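PDB 3QHA: putative oxidoreductase from Mycobacterium avium, which probably catalyses NAD(P)-dependent oxidation of a hydroxy acid, as in the 3-hydroxyisobutyrate dehydrogenase family. Local coordinates for residues Leu254-Leu259 against Gly282-Leu287. Sequence-based numbering, arbitrary orientation.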
loop_
_atom_site.group_PDB
_atom_site.type_symbol
_atom_site.label_atom_id
_atom_site.label_comp_id
_atom_site.label_asym_id
_atom_site.label_seq_id
_atom_site.Cartn_x
_atom_site.Cartn_y
_atom_site.Cartn_z
ATOM N N LEU B 254 -17.433 -4.286 4.881
ATOM C CA LEU B 254 -16.463 -5.240 4.335
ATOM C C LEU B 254 -15.312 -5.495 5.307
ATOM O O LEU B 254 -14.916 -6.644 5.525
ATOM C CB LEU B 254 -15.876 -4.732 3.013
ATOM C CG LEU B 254 -16.777 -4.645 1.781
ATOM C CD1 LEU B 254 -15.965 -4.108 0.603
ATOM C CD2 LEU B 254 -17.399 -5.996 1.431
ATOM N N GLY B 255 -14.779 -4.418 5.877
ATOM C CA GLY B 255 -13.608 -4.497 6.750
ATOM C C GLY B 255 -13.857 -5.269 8.027
ATOM O O GLY B 255 -13.080 -6.149 8.389
ATOM N N GLU B 256 -14.949 -4.940 8.705
ATOM C CA GLU B 256 -15.320 -5.612 9.945
ATOM C C GLU B 256 -15.650 -7.088 9.712
ATOM O O GLU B 256 -15.345 -7.936 10.551
ATOM C CB GLU B 256 -16.487 -4.882 10.611
ATOM C CG GLU B 256 -16.079 -3.518 11.163
ATOM C CD GLU B 256 -17.206 -2.785 11.864
ATOM O OE1 GLU B 256 -18.347 -3.292 11.860
ATOM O OE2 GLU B 256 -16.950 -1.698 12.422
ATOM N N LYS B 257 -16.251 -7.398 8.567
ATOM C CA LYS B 257 -16.545 -8.785 8.226
ATOM C C LYS B 257 -15.254 -9.566 7.942
ATOM O O LYS B 257 -15.052 -10.647 8.499
ATOM C CB LYS B 257 -17.523 -8.867 7.047
ATOM C CG LYS B 257 -17.895 -10.290 6.613
ATOM C CD LYS B 257 -18.455 -11.137 7.759
ATOM C CE LYS B 257 -18.946 -12.490 7.258
ATOM N NZ LYS B 257 -19.161 -13.476 8.357
ATOM N N ASP B 258 -14.377 -9.022 7.099
ATOM C CA ASP B 258 -13.109 -9.703 6.783
ATOM C C ASP B 258 -12.184 -9.806 7.998
ATOM O O ASP B 258 -11.563 -10.850 8.215
ATOM C CB ASP B 258 -12.377 -9.026 5.614
ATOM C CG ASP B 258 -12.950 -9.412 4.253
ATOM O OD1 ASP B 258 -13.794 -10.331 4.183
ATOM O OD2 ASP B 258 -12.546 -8.798 3.242
ATOM N N LEU B 259 -12.099 -8.738 8.788
ATOM C CA LEU B 259 -11.266 -8.748 9.993
ATOM C C LEU B 259 -11.756 -9.782 11.009
ATOM O O LEU B 259 -10.951 -10.513 11.584
ATOM C CB LEU B 259 -11.187 -7.355 10.631
ATOM C CG LEU B 259 -10.266 -6.365 9.907
ATOM C CD1 LEU B 259 -10.398 -4.961 10.489
ATOM C CD2 LEU B 259 -8.816 -6.828 9.960
ATOM N N GLY B 282 -11.157 -0.357 16.050
ATOM C CA GLY B 282 -11.049 1.081 15.771
ATOM C C GLY B 282 -11.353 1.541 14.354
ATOM O O GLY B 282 -11.452 2.749 14.107
ATOM N N LEU B 283 -11.506 0.601 13.421
ATOM C CA LEU B 283 -11.663 0.945 12.007
ATOM C C LEU B 283 -12.826 1.895 11.768
ATOM O O LEU B 283 -12.661 2.936 11.129
ATOM C CB LEU B 283 -11.872 -0.309 11.157
ATOM C CG LEU B 283 -11.983 -0.065 9.652
ATOM C CD1 LEU B 283 -10.659 0.470 9.095
ATOM C CD2 LEU B 283 -12.400 -1.347 8.947
ATOM N N ALA B 284 -13.998 1.516 12.274
ATOM C CA ALA B 284 -15.220 2.298 12.096
ATOM C C ALA B 284 -15.015 3.756 12.507
ATOM O O ALA B 284 -15.363 4.670 11.760
ATOM C CB ALA B 284 -16.365 1.679 12.889
ATOM N N ALA B 285 -14.435 3.958 13.687
ATOM C CA ALA B 285 -14.154 5.301 14.201
ATOM C C ALA B 285 -13.129 6.030 13.340
ATOM O O ALA B 285 -13.295 7.211 13.033
ATOM C CB ALA B 285 -13.671 5.230 15.645
ATOM N N GLY B 286 -12.070 5.323 12.956
ATOM C CA GLY B 286 -11.035 5.889 12.091
ATOM C C GLY B 286 -11.585 6.376 10.760
ATOM O O GLY B 286 -11.193 7.433 10.279
ATOM N N LEU B 287 -12.500 5.606 10.173
ATOM C CA LEU B 287 -13.157 5.981 8.914
ATOM C C LEU B 287 -14.167 7.132 9.045
ATOM O O LEU B 287 -14.682 7.622 8.037
ATOM C CB LEU B 287 -13.874 4.769 8.313
ATOM C CG LEU B 287 -12.997 3.616 7.817
ATOM C CD1 LEU B 287 -13.857 2.405 7.495
ATOM C CD2 LEU B 287 -12.177 4.031 6.604
HETATM O O HOH W 1 -14.606 -1.157 13.549
#
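Leu283 reaches across to Gly255, joining two antiparallel helices, 245-268 and 274-286, in the all-helical C-terminal domain of the 3-hydroxyisobutyrate dehydrogenase type. The N-to-C directions of the two short segments differ by 164°, close to antiparallel, and their axes come within 10.3 Å. Leu283 CD2 lies 4.0 Å from Gly255 CA. The methyl rests on the bare backbone of Gly255, because glycine has no side chain there. The chi1 of Leu283, -177°, sets CG anti to its own backbone N. One turn on, Leu259 CD1 meets Leu283 CD2 at 4.4 Å, a loose apolar contact.

The other link is polar. Glu256 is extended beyond CG, which brings its carboxylate near the second helix. Glu256 OE2 touches Ala284 CB at 3.5 Å. No direct hydrogen bond joins the segments, but a water bridges them. Helix 274-286 is kinked here, and the N of Ala284 has no bond to the preceding turn; the water takes its N-H instead. His291 also hydrogen-bonds to Glu256 OE2, and its side chain packs on Ala284. Tyr280 touches both Glu256 and Leu259. Beyond these, Asp258 forms a salt bridge with Lys181 of the second subunit, so helix 245-268 also takes part in the dimer interface. In the bridge, the water donates to Glu256 OE2 at 2.7 Å and accepts from Ala284 N at 3.0 Å.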